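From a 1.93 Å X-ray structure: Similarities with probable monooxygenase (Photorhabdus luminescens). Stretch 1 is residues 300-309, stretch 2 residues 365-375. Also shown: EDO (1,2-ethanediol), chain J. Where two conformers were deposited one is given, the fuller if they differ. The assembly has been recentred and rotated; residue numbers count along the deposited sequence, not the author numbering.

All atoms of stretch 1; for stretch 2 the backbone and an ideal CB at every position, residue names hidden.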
ATOM      1  N   ARG A 300       7.063   8.052  -8.375  1.00 23.48           N
ATOM      2  CA  ARG A 300       8.294   7.430  -8.818  1.00 26.49           C
ATOM      3  C   ARG A 300       7.974   6.014  -9.265  1.00 27.54           C
ATOM      4  O   ARG A 300       6.955   5.438  -8.855  1.00 28.04           O
ATOM      5  CB  ARG A 300       9.342   7.493  -7.709  1.00 30.32           C
ATOM      6  CG  ARG A 300       9.746   8.933  -7.429  1.00 34.96           C
ATOM      7  CD  ARG A 300      10.757   9.088  -6.314  1.00 40.43           C
ATOM      8  NE  ARG A 300      10.974  10.503  -5.976  1.00 44.31           N
ATOM      9  CZ  ARG A 300      10.308  11.203  -5.050  1.00 46.94           C
ATOM     10  NH1 ARG A 300       9.345  10.648  -4.314  1.00 49.01           N
ATOM     11  NH2 ARG A 300      10.616  12.484  -4.853  1.00 46.38           N
ATOM     12  N   SER A 301       8.781   5.481 -10.173  1.00 24.97           N
ATOM     13  CA  SER A 301       8.550   4.125 -10.665  1.00 26.81           C
ATOM     14  C   SER A 301       9.905   3.453 -10.826  1.00 27.91           C
ATOM     15  O   SER A 301      10.915   4.014 -10.429  1.00 28.32           O
ATOM     16  CB  SER A 301       7.776   4.162 -11.983  1.00 27.80           C
ATOM     17  OG  SER A 301       7.365   2.883 -12.416  1.00 27.46           O
HETATM   18  N   MSE A 302       9.932   2.271 -11.423  1.00 31.84           N
HETATM   19  CA  MSE A 302      11.206   1.573 -11.596  0.50 31.69           C
HETATM   20  C   MSE A 302      11.220   0.891 -12.920  1.00 30.53           C
HETATM   21  O   MSE A 302      10.172   0.602 -13.504  1.00 27.99           O
HETATM   22  CB  MSE A 302      11.477   0.583 -10.468  0.50 34.17           C
HETATM   23  CG  MSE A 302      10.493  -0.575 -10.476  0.50 36.89           C
HETATM   24 SE   MSE A 302      10.985  -1.776  -9.004  0.50 44.55          SE
HETATM   25  CE  MSE A 302       9.506  -1.161  -7.873  0.50 39.77           C
ATOM     26  N   PRO A 303      12.424   0.654 -13.437  1.00 30.09           N
ATOM     27  CA  PRO A 303      12.413  -0.044 -14.703  1.00 29.90           C
ATOM     28  C   PRO A 303      11.989  -1.508 -14.537  1.00 28.07           C
ATOM     29  O   PRO A 303      11.803  -2.004 -13.427  1.00 24.95           O
ATOM     30  CB  PRO A 303      13.843   0.102 -15.220  1.00 30.31           C
ATOM     31  CG  PRO A 303      14.673   0.528 -14.064  1.00 32.24           C
ATOM     32  CD  PRO A 303      13.775   1.016 -12.969  1.00 29.37           C
ATOM     33  N   HIS A 304      11.814  -2.162 -15.667  1.00 26.80           N
ATOM     34  CA  HIS A 304      11.486  -3.579 -15.744  1.00 27.96           C
ATOM     35  C   HIS A 304      12.461  -4.394 -14.883  1.00 26.51           C
ATOM     36  O   HIS A 304      13.682  -4.165 -14.902  1.00 24.62           O
ATOM     37  CB  HIS A 304      11.544  -3.972 -17.223  1.00 29.04           C
ATOM     38  CG  HIS A 304      11.161  -5.386 -17.520  1.00 30.81           C
ATOM     39  ND1 HIS A 304       9.890  -5.742 -17.923  1.00 32.58           N
ATOM     40  CD2 HIS A 304      11.910  -6.511 -17.593  1.00 32.38           C
ATOM     41  CE1 HIS A 304       9.862  -7.039 -18.175  1.00 33.33           C
ATOM     42  NE2 HIS A 304      11.072  -7.528 -17.974  1.00 34.01           N
ATOM     43  N   LEU A 305      11.907  -5.292 -14.072  1.00 26.33           N
ATOM     44  CA  LEU A 305      12.719  -6.124 -13.179  1.00 26.56           C
ATOM     45  C   LEU A 305      13.252  -7.297 -13.959  1.00 25.10           C
ATOM     46  O   LEU A 305      12.480  -8.066 -14.516  1.00 25.38           O
ATOM     47  CB  LEU A 305      11.899  -6.663 -12.009  1.00 28.21           C
ATOM     48  CG  LEU A 305      11.556  -5.729 -10.866  1.00 29.40           C
ATOM     49  CD1 LEU A 305      10.688  -6.479  -9.855  1.00 29.23           C
ATOM     50  CD2 LEU A 305      12.832  -5.207 -10.220  1.00 32.20           C
ATOM     51  N   LEU A 306      14.575  -7.380 -14.023  1.00 28.81           N
ATOM     52  CA  LEU A 306      15.299  -8.472 -14.700  1.00 30.26           C
ATOM     53  C   LEU A 306      15.622  -9.535 -13.674  1.00 27.84           C
ATOM     54  O   LEU A 306      15.773  -9.226 -12.507  1.00 27.75           O
ATOM     55  CB  LEU A 306      16.615  -7.952 -15.260  1.00 32.25           C
ATOM     56  CG  LEU A 306      16.508  -6.886 -16.354  1.00 35.85           C
ATOM     57  CD1 LEU A 306      17.800  -6.076 -16.435  1.00 37.07           C
ATOM     58  CD2 LEU A 306      16.182  -7.551 -17.673  1.00 36.63           C
ATOM     59  N   PRO A 307      15.761 -10.792 -14.106  1.00 30.09           N
ATOM     60  CA  PRO A 307      16.137 -11.813 -13.124  1.00 29.59           C
ATOM     61  C   PRO A 307      17.436 -11.528 -12.396  1.00 28.77           C
ATOM     62  O   PRO A 307      18.347 -10.867 -12.922  1.00 27.39           O
ATOM     63  CB  PRO A 307      16.216 -13.104 -13.948  1.00 30.21           C
ATOM     64  CG  PRO A 307      16.201 -12.688 -15.373  1.00 31.51           C
ATOM     65  CD  PRO A 307      15.482 -11.377 -15.427  1.00 29.50           C
ATOM     66  N   TRP A 308      17.485 -11.963 -11.144  1.00 26.76           N
ATOM     67  CA  TRP A 308      18.709 -11.948 -10.378  1.00 25.77           C
ATOM     68  C   TRP A 308      18.962 -13.372  -9.871  1.00 25.89           C
ATOM     69  O   TRP A 308      18.056 -14.220  -9.895  1.00 24.96           O
ATOM     70  CB  TRP A 308      18.609 -10.946  -9.240  1.00 27.49           C
ATOM     71  CG  TRP A 308      17.477 -11.185  -8.293  1.00 25.79           C
ATOM     72  CD1 TRP A 308      17.490 -12.008  -7.201  1.00 26.88           C
ATOM     73  CD2 TRP A 308      16.181 -10.579  -8.330  1.00 26.38           C
ATOM     74  NE1 TRP A 308      16.274 -11.957  -6.554  1.00 26.93           N
ATOM     75  CE2 TRP A 308      15.446 -11.100  -7.232  1.00 26.16           C
ATOM     76  CE3 TRP A 308      15.551  -9.664  -9.199  1.00 26.19           C
ATOM     77  CZ2 TRP A 308      14.122 -10.728  -6.973  1.00 26.47           C
ATOM     78  CZ3 TRP A 308      14.223  -9.276  -8.930  1.00 25.43           C
ATOM     79  CH2 TRP A 308      13.526  -9.820  -7.829  1.00 26.47           C
ATOM     80  N   LYS A 309      20.187 -13.636  -9.430  1.00 28.44           N
ATOM     81  CA  LYS A 309      20.540 -14.962  -8.901  1.00 30.75           C
ATOM     82  C   LYS A 309      19.896 -15.141  -7.523  1.00 25.68           C
ATOM     83  O   LYS A 309      20.067 -14.310  -6.654  1.00 26.54           O
ATOM     84  CB  LYS A 309      22.063 -15.121  -8.769  1.00 33.11           C
ATOM     85  CG  LYS A 309      22.504 -16.502  -8.306  1.00 37.79           C
ATOM     86  CD  LYS A 309      24.019 -16.562  -8.117  1.00 42.59           C
ATOM     87  CE  LYS A 309      24.468 -17.838  -7.421  1.00 44.46           C
ATOM     88  NZ  LYS A 309      24.281 -19.038  -8.274  1.00 47.70           N
ATOM     89  N   UNK A 365       7.820 -15.797 -10.637  1.00 22.16           N
ATOM     90  CA  UNK A 365       6.393 -15.511 -10.711  1.00 22.78           C
ATOM     91  C   UNK A 365       6.106 -14.081 -10.285  1.00 20.72           C
ATOM     92  O   UNK A 365       5.286 -13.397 -10.904  1.00 22.80           O
ATOM     93  CB  UNK A 365       5.603 -16.490  -9.840  1.00 22.78           C
ATOM     94  N   UNK A 366       6.779 -13.633  -9.237  1.00 20.61           N
ATOM     95  CA  UNK A 366       6.528 -12.315  -8.680  1.00 20.79           C
ATOM     96  C   UNK A 366       6.931 -11.261  -9.682  1.00 22.38           C
ATOM     97  O   UNK A 366       6.190 -10.303  -9.901  1.00 19.18           O
ATOM     98  CB  UNK A 366       7.278 -12.121  -7.361  1.00 20.79           C
ATOM     99  N   UNK A 367       8.101 -11.418 -10.308  1.00 22.05           N
ATOM    100  CA  UNK A 367       8.522 -10.492 -11.356  1.00 23.60           C
ATOM    101  C   UNK A 367       7.496 -10.365 -12.477  1.00 23.54           C
ATOM    102  O   UNK A 367       7.278  -9.255 -12.988  1.00 23.88           O
ATOM    103  CB  UNK A 367       9.863 -10.943 -11.939  1.00 23.60           C
ATOM    104  N   UNK A 368       6.866 -11.468 -12.868  1.00 23.88           N
ATOM    105  CA  UNK A 368       5.887 -11.428 -13.965  1.00 24.64           C
ATOM    106  C   UNK A 368       4.709 -10.518 -13.643  1.00 25.06           C
ATOM    107  O   UNK A 368       4.369  -9.644 -14.439  1.00 24.58           O
ATOM    108  CB  UNK A 368       5.377 -12.838 -14.271  1.00 24.64           C
ATOM    109  N   UNK A 369       4.076 -10.698 -12.485  1.00 23.57           N
ATOM    110  CA  UNK A 369       2.963  -9.803 -12.169  1.00 22.87           C
ATOM    111  C   UNK A 369       3.432  -8.430 -11.727  1.00 21.87           C
ATOM    112  O   UNK A 369       2.743  -7.441 -12.024  1.00 23.66           O
ATOM    113  CB  UNK A 369       2.086 -10.419 -11.077  1.00 22.87           C
ATOM    114  N   UNK A 370       4.591  -8.335 -11.074  1.00 20.97           N
ATOM    115  CA  UNK A 370       5.143  -7.033 -10.680  1.00 22.42           C
ATOM    116  C   UNK A 370       5.359  -6.116 -11.888  1.00 23.79           C
ATOM    117  O   UNK A 370       4.939  -4.944 -11.888  1.00 22.77           O
ATOM    118  CB  UNK A 370       6.465  -7.227  -9.935  1.00 22.42           C
ATOM    119  N   UNK A 371       6.027  -6.650 -12.908  1.00 22.29           N
ATOM    120  CA  UNK A 371       6.288  -5.877 -14.120  1.00 24.58           C
ATOM    121  C   UNK A 371       4.990  -5.458 -14.811  1.00 23.83           C
ATOM    122  O   UNK A 371       4.854  -4.319 -15.282  1.00 24.00           O
ATOM    123  CB  UNK A 371       7.155  -6.688 -15.085  1.00 24.58           C
ATOM    124  N   UNK A 372       4.023  -6.357 -14.870  1.00 24.36           N
ATOM    125  CA  UNK A 372       2.762  -6.012 -15.485  1.00 27.51           C
ATOM    126  C   UNK A 372       2.103  -4.865 -14.709  1.00 25.79           C
ATOM    127  O   UNK A 372       1.632  -3.894 -15.296  1.00 23.51           O
ATOM    128  CB  UNK A 372       1.842  -7.233 -15.543  1.00 27.51           C
ATOM    129  N   UNK A 373       2.075  -4.974 -13.389  1.00 24.06           N
ATOM    130  CA  UNK A 373       1.375  -3.973 -12.574  1.00 26.67           C
ATOM    131  C   UNK A 373       2.045  -2.591 -12.656  1.00 25.72           C
ATOM    132  O   UNK A 373       1.362  -1.560 -12.802  1.00 26.74           O
ATOM    133  CB  UNK A 373       1.319  -4.435 -11.116  1.00 26.67           C
ATOM    134  N   UNK A 374       3.369  -2.574 -12.591  1.00 24.79           N
ATOM    135  CA  UNK A 374       4.152  -1.331 -12.688  1.00 26.24           C
ATOM    136  C   UNK A 374       3.839  -0.617 -13.994  1.00 25.96           C
ATOM    137  O   UNK A 374       3.633   0.596 -14.015  1.00 25.64           O
ATOM    138  CB  UNK A 374       5.651  -1.621 -12.591  1.00 26.24           C
ATOM    139  N   UNK A 375       3.788  -1.392 -15.074  1.00 22.66           N
ATOM    140  CA  UNK A 375       3.426  -0.885 -16.387  1.00 23.01           C
ATOM    141  C   UNK A 375       2.038  -0.271 -16.412  1.00 23.14           C
ATOM    142  O   UNK A 375       1.862   0.830 -16.947  1.00 22.30           O
ATOM    143  CB  UNK A 375       3.510  -2.009 -17.421  1.00 23.01           C
TER
HETATM  144  C1  EDO J 509      21.900 -11.785  -6.589  1.00 51.54           C
HETATM  145  O1  EDO J 509      22.071 -12.712  -5.517  1.00 56.50           O
HETATM  146  C2  EDO J 509      21.631 -10.396  -6.031  1.00 53.08           C
HETATM  147  O2  EDO J 509      22.712  -9.940  -5.211  1.00 53.39           O

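All eleven positions have helical backbone angles (phi -55 to -76°, psi -31 to -51°), so which meet the loop of stretch 1 depends on the CA-to-CB directions.

At position 365 the ideal CB has nothing of stretch 1 within 5.5 Å, so stretch 1 sets no preference; it is Q365. Position 366 points sideways and its ideal CB is equally free, but the W308 ring lies within range of a long, flexible apolar chain. It is M366, a selenomethionine whose CE comes 4.1 Å from W308 CH2, at the ring edge.

Position 367 points toward stretch 1, its ideal CB 4.7 Å from L305 O. Beyond lie carbonyl groups, the P307 backbone and a face of the W308 indole, so a long chain is needed; lysine, arginine, glutamine or methionine could reach, and the aromatic face favours a cation. It is R367. Its CD passes 3.7 Å from L305 O, and the guanidinium lies over the indole, R367 CZ 4.5 Å from the centroid of the W308 six-membered ring and 13° off the normal, a cation-pi geometry. P307 CA covers a guanidinium face, 3.5 Å from R367 CZ. Water 3 accepts from R367 NH1 (2.7 Å to its O).

Position 370 points toward stretch 1 with its ideal CB 4.3 Å from L305 CD1. A small apolar residue suits this close approach, and A370 makes the contact through CB.

Position 371 points toward the H304-L305 backbone, its ideal CB 5.1 Å from L305 N and 4.1 Å from H304 ND1. L305 offers an amide donor and a carbonyl acceptor, so a short carboxamide could answer both, whereas serine or aspartate would suit the donor. N371 does both: L305 N donates to N371 OD1 (2.8 Å, 172°) and N371 ND2 donates to L305 O (3.2 Å, 169°). ND2 also lies over one face of the H304 ring, and water 2 donates to N371 OD1 and P303 O.

Position 374 points toward stretch 1, with S301 OG 4.8 Å and M302 O 5.1 Å from its ideal CB. A compact side chain, such as valine, threonine or alanine, would suit. V374 places CG1 3.5 Å from S301 OG, while water 1 joins S301 OG to V374 O.

Position 368 points away and 369, 372 and 373 are out of reach, so stretch 1 restricts none; they are A368, Y369, E372 and I373. Position 375 makes no contact; it is G375.

Stretch 2, residues 365-375: QMRAYANEIVG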
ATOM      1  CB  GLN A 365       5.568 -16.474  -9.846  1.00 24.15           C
ATOM      2  CG  GLN A 365       5.607 -17.904 -10.344  1.00 27.45           C
ATOM      3  CD  GLN A 365       4.527 -18.768  -9.740  1.00 27.54           C
ATOM      4  OE1 GLN A 365       3.390 -18.323  -9.529  1.00 27.44           O
ATOM      5  NE2 GLN A 365       4.866 -20.018  -9.478  1.00 29.37           N
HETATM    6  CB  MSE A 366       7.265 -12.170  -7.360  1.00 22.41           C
HETATM    7  CG  MSE A 366       7.075 -10.794  -6.734  1.00 25.29           C
HETATM    8 SE   MSE A 366       8.546  -9.593  -7.262  1.00 30.57          SE
HETATM    9  CE  MSE A 366       9.865 -10.411  -6.055  1.00 28.56           C
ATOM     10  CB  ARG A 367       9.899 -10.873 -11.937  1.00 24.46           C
ATOM     11  CG  ARG A 367      11.077 -10.437 -11.080  1.00 24.47           C
ATOM     12  CD  ARG A 367      12.411 -10.584 -11.818  1.00 25.42           C
ATOM     13  NE  ARG A 367      12.661 -11.985 -12.139  1.00 26.40           N
ATOM     14  CZ  ARG A 367      13.267 -12.859 -11.343  1.00 25.07           C
ATOM     15  NH1 ARG A 367      13.768 -12.508 -10.165  1.00 26.33           N
ATOM     16  NH2 ARG A 367      13.409 -14.104 -11.763  1.00 27.40           N
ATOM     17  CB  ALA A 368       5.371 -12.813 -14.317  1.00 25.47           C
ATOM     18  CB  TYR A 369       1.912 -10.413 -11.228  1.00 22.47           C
ATOM     19  CG  TYR A 369       2.381 -10.828  -9.854  1.00 21.91           C
ATOM     20  CD1 TYR A 369       2.666  -9.896  -8.861  1.00 22.90           C
ATOM     21  CD2 TYR A 369       2.459 -12.177  -9.525  1.00 22.77           C
ATOM     22  CE1 TYR A 369       3.061 -10.303  -7.592  1.00 20.76           C
ATOM     23  CE2 TYR A 369       2.841 -12.593  -8.273  1.00 22.51           C
ATOM     24  CZ  TYR A 369       3.132 -11.675  -7.310  1.00 22.53           C
ATOM     25  OH  TYR A 369       3.502 -12.165  -6.093  1.00 21.25           O
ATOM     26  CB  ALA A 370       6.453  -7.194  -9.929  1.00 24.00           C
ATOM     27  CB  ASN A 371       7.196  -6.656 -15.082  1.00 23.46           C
ATOM     28  CG  ASN A 371       8.641  -6.716 -14.608  1.00 24.49           C
ATOM     29  OD1 ASN A 371       9.153  -5.796 -13.937  1.00 24.00           O
ATOM     30  ND2 ASN A 371       9.330  -7.801 -14.970  1.00 22.54           N
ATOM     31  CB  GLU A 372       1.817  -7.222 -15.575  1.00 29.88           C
ATOM     32  CG  GLU A 372       0.417  -6.844 -16.055  1.00 36.19           C
ATOM     33  CD  GLU A 372      -0.484  -8.046 -16.338  1.00 44.11           C
ATOM     34  OE1 GLU A 372       0.036  -9.181 -16.443  1.00 47.90           O
ATOM     35  OE2 GLU A 372      -1.725  -7.858 -16.462  1.00 50.81           O
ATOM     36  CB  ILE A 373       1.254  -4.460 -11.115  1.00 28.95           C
ATOM     37  CG1 ILE A 373       0.273  -5.621 -11.065  1.00 31.09           C
ATOM     38  CG2 ILE A 373       0.750  -3.340 -10.211  1.00 32.41           C
ATOM     39  CD1 ILE A 373       0.384  -6.458  -9.810  1.00 32.71           C
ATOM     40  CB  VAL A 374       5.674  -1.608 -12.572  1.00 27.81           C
ATOM     41  CG1 VAL A 374       6.516  -0.428 -13.047  1.00 28.59           C
ATOM     42  CG2 VAL A 374       6.030  -1.934 -11.139  1.00 27.90           C
TER
HETATM   43  O   HOH W   1       4.843   2.405 -11.976  1.00 36.55           O
HETATM   44  O   HOH W   2       8.946  -3.114 -13.087  1.00 41.15           O
HETATM   45  O   HOH W   3      15.377 -14.380  -8.999  1.00 23.88           O
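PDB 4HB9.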